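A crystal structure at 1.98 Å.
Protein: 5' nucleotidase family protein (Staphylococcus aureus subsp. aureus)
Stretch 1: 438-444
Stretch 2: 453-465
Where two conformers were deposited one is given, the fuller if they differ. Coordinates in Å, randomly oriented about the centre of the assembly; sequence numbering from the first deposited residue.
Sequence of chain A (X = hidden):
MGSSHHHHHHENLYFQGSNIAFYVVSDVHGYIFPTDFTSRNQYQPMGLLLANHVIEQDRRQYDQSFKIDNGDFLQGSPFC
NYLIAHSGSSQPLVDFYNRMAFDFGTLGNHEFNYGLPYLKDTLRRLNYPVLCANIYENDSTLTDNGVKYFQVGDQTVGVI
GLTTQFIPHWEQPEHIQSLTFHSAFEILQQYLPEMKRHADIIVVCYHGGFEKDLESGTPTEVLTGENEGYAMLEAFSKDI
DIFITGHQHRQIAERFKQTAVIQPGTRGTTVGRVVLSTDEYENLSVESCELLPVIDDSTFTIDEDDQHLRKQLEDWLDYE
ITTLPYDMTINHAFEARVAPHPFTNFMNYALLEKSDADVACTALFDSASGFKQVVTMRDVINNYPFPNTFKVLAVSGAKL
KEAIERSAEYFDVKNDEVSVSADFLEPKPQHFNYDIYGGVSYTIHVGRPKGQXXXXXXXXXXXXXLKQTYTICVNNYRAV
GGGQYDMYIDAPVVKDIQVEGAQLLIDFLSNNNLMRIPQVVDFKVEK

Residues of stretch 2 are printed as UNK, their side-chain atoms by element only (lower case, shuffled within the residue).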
# COMPACT_ATOMS: atom_id res chain seq x y z
N GLY A 438 -3.02 22.72 -8.21
CA GLY A 438 -3.98 23.62 -8.84
C GLY A 438 -4.14 24.90 -8.04
O GLY A 438 -4.06 24.90 -6.79
N GLY A 439 -4.38 26.00 -8.74
CA GLY A 439 -4.56 27.26 -8.08
C GLY A 439 -3.27 28.03 -7.99
O GLY A 439 -3.29 29.21 -7.69
N VAL A 440 -2.15 27.35 -8.26
CA VAL A 440 -0.85 27.96 -8.25
C VAL A 440 -0.13 27.53 -9.52
O VAL A 440 -0.18 26.36 -9.89
CB VAL A 440 -0.02 27.55 -7.00
CG1 VAL A 440 0.16 26.05 -6.89
CG2 VAL A 440 1.34 28.22 -6.99
N SER A 441 0.48 28.49 -10.21
CA SER A 441 1.24 28.23 -11.41
C SER A 441 2.71 28.26 -11.00
O SER A 441 3.09 28.99 -10.08
CB SER A 441 0.94 29.23 -12.53
OG SER A 441 1.35 30.52 -12.18
N TYR A 442 3.53 27.49 -11.71
CA TYR A 442 4.95 27.32 -11.38
C TYR A 442 5.75 26.67 -12.50
O TYR A 442 5.20 26.07 -13.42
CB TYR A 442 5.10 26.49 -10.10
CG TYR A 442 4.36 25.16 -10.13
CD1 TYR A 442 2.98 25.10 -9.89
CD2 TYR A 442 5.02 23.95 -10.37
CE1 TYR A 442 2.29 23.89 -9.93
CE2 TYR A 442 4.33 22.74 -10.41
CZ TYR A 442 2.97 22.72 -10.18
OH TYR A 442 2.28 21.51 -10.21
N THR A 443 7.06 26.80 -12.38
CA THR A 443 7.99 26.29 -13.33
C THR A 443 8.96 25.43 -12.54
O THR A 443 9.49 25.87 -11.50
CB THR A 443 8.81 27.42 -13.99
OG1 THR A 443 7.94 28.31 -14.70
CG2 THR A 443 9.84 26.84 -14.95
N ILE A 444 9.16 24.19 -12.98
CA ILE A 444 10.12 23.30 -12.37
C ILE A 444 11.33 23.18 -13.29
O ILE A 444 11.16 22.87 -14.46
CB ILE A 444 9.53 21.89 -12.12
CG1 ILE A 444 8.44 21.94 -11.04
CG2 ILE A 444 10.64 20.96 -11.68
CD1 ILE A 444 7.69 20.61 -10.83
N UNK A 453 14.37 24.02 -7.33
CA UNK A 453 13.92 23.81 -8.69
C UNK A 453 12.64 24.54 -9.03
O UNK A 453 12.28 24.57 -10.21
n UNK A 453 14.47 17.09 -9.40
c UNK A 453 13.63 22.30 -8.91
c UNK A 453 14.83 21.37 -8.82
n UNK A 453 16.73 17.09 -9.66
c UNK A 453 14.44 19.91 -9.03
c UNK A 453 15.60 17.75 -9.43
n UNK A 453 15.62 19.07 -9.27
N UNK A 454 11.91 25.04 -8.04
CA UNK A 454 10.62 25.68 -8.29
C UNK A 454 10.80 27.20 -8.47
O UNK A 454 11.39 27.83 -7.64
c UNK A 454 9.63 25.40 -7.17
c UNK A 454 9.41 23.89 -7.01
c UNK A 454 8.30 26.09 -7.44
N UNK A 455 10.30 27.73 -9.58
CA UNK A 455 10.39 29.14 -9.94
C UNK A 455 9.05 29.65 -10.42
O UNK A 455 8.12 28.87 -10.71
o UNK A 455 12.71 29.08 -10.63
c UNK A 455 11.39 29.31 -11.07
N UNK A 456 8.96 30.97 -10.51
CA UNK A 456 7.80 31.68 -11.05
C UNK A 456 6.46 31.37 -10.37
O UNK A 456 5.42 31.36 -11.05
c UNK A 456 7.70 31.36 -12.55
n UNK A 456 9.51 32.85 -13.24
c UNK A 456 9.00 31.60 -13.29
o UNK A 456 9.57 30.67 -13.89
N UNK A 457 6.46 31.18 -9.05
CA UNK A 457 5.20 30.81 -8.35
C UNK A 457 4.22 31.95 -8.33
O UNK A 457 4.57 33.04 -7.93
c UNK A 457 5.46 30.38 -6.92
se UNK A 457 6.25 28.58 -4.89
c UNK A 457 4.34 28.40 -4.55
c UNK A 457 6.15 29.04 -6.80
N UNK A 458 2.98 31.70 -8.73
CA UNK A 458 1.96 32.73 -8.75
C UNK A 458 0.63 32.18 -8.34
O UNK A 458 0.21 31.14 -8.83
c UNK A 458 1.77 33.34 -10.14
c UNK A 458 2.37 36.69 -11.21
c UNK A 458 3.06 33.92 -10.70
se UNK A 458 3.41 35.68 -9.90
N UNK A 459 -0.05 32.92 -7.47
CA UNK A 459 -1.38 32.57 -6.97
C UNK A 459 -2.27 33.78 -7.27
O UNK A 459 -2.15 34.81 -6.63
c UNK A 459 -2.74 31.97 -4.91
c UNK A 459 -1.33 32.24 -5.46
c UNK A 459 -0.43 31.03 -5.25
c UNK A 459 -0.14 30.68 -3.81
N UNK A 460 -3.11 33.67 -8.30
CA UNK A 460 -4.04 34.74 -8.70
C UNK A 460 -3.38 36.09 -9.07
O UNK A 460 -3.62 37.12 -8.41
c UNK A 460 -5.13 34.94 -7.65
n UNK A 460 -7.95 32.92 -6.24
c UNK A 460 -7.09 33.92 -6.39
o UNK A 460 -7.14 34.96 -5.73
c UNK A 460 -6.01 33.71 -7.44
N UNK A 461 -2.54 36.06 -10.10
CA UNK A 461 -1.90 37.25 -10.64
C UNK A 461 -0.84 37.86 -9.76
O UNK A 461 -0.24 38.89 -10.11
N UNK A 462 -0.62 37.23 -8.61
CA UNK A 462 0.37 37.72 -7.68
C UNK A 462 1.38 36.67 -7.34
O UNK A 462 1.06 35.48 -7.20
n UNK A 462 -2.28 39.76 -6.79
c UNK A 462 -0.30 38.25 -6.40
c UNK A 462 -0.39 40.84 -6.56
n UNK A 462 -1.42 41.72 -6.77
c UNK A 462 -0.93 39.59 -6.57
c UNK A 462 -2.55 41.05 -6.90
N UNK A 463 2.61 37.14 -7.20
CA UNK A 463 3.74 36.32 -6.85
C UNK A 463 3.47 35.78 -5.47
O UNK A 463 2.85 36.44 -4.64
c UNK A 463 5.02 37.15 -6.86
N UNK A 464 3.89 34.54 -5.25
CA UNK A 464 3.70 33.94 -3.96
C UNK A 464 4.60 34.64 -2.96
O UNK A 464 5.82 34.68 -3.12
c UNK A 464 4.00 31.87 -2.55
c UNK A 464 2.86 31.74 -4.78
c UNK A 464 3.95 32.43 -3.97
N UNK A 465 3.96 35.22 -1.95
CA UNK A 465 4.68 35.87 -0.88
C UNK A 465 5.03 34.76 0.11
O UNK A 465 4.15 34.14 0.70
c UNK A 465 3.78 36.94 -0.24
c UNK A 465 4.47 37.73 0.85
o UNK A 465 4.01 38.86 1.10
o UNK A 465 5.45 37.23 1.46
O HOH W 1 3.55 30.90 -13.07

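Position 453 has three carbons, a nitrogen, then a carbon carrying two more nitrogens. This guanidinium makes it Arg453. Its CB lies 4.3 Å from Ile444 CG2, but the end of the chain leads away and is bonded elsewhere in the structure.

Position 454 has three carbons, one carrying the other two. It is Val454. Its CG1 packs 4.2 Å from Tyr442 CB.

Position 455 has one carbon and one oxygen: Ser455. Its backbone does the pairing. Ser455 N donates to Thr443 O at 2.8 Å, and Thr443 N donates to Ser455 O at 2.9 Å.

Position 456 has two carbons, the second carrying an oxygen and a nitrogen. It is Asn456. Thr443 OG1 donates to Asn456 OD1 at 3.0 Å. Phi and psi are both positive here, 57° and 37°.

Position 457 is an unbranched chain of two carbons, selenium and a carbon. This is selenomethionine, Met457. Its CE lies 3.9 Å from Val440 CG2, and its CG lies 4.3 Å from Tyr442 CB.

Position 458 has the same atoms in the same order, so it is also selenomethionine, Met458. Its CB is 3.5 Å from Ser441 OG, while the end of the chain leads away. Two conformers were deposited.

Position 459 has four carbons, forked at the first, with one arm two carbons long: Ile459. Its CG1 lies 3.7 Å from Val440 CG2.

Position 460 has three carbons, the third carrying an oxygen and a nitrogen: Gln460. It points away from stretch 1.

Position 461 has no side-chain atoms and is Gly461. Its positive phi, 70°, favours glycine.

Position 462 has one carbon and a five-membered ring of three carbons and two nitrogens: His462. It does not reach stretch 1.

Position 463 has a single carbon, Ala463, also out of reach.

Position 464 has one carbon carrying two others: Val464. Its CG2 comes within 4.4 Å of Val440 CG2.

Position 465 has two carbons, the second carrying two oxygens: Asp465. It too is out of reach.

The contact is an antiparallel strand pair. Besides the Thr443–Ser455 pair, Ser441 N donates to Met458 O and Met458 N to Ser441 O, both at 3.0 Å. The register shifts by one between these pairs, forming a beta bulge. A water donates to Asn456 O at 2.8 Å and lies 2.4 Å from Ser441 OG, bridging the strands there. Val440 adds apolar packing against Met457, Ile459 and Val464. Together the stretches bury 523 Å².

Stretch 2 (453-465) RVSNMMIQGHAVD
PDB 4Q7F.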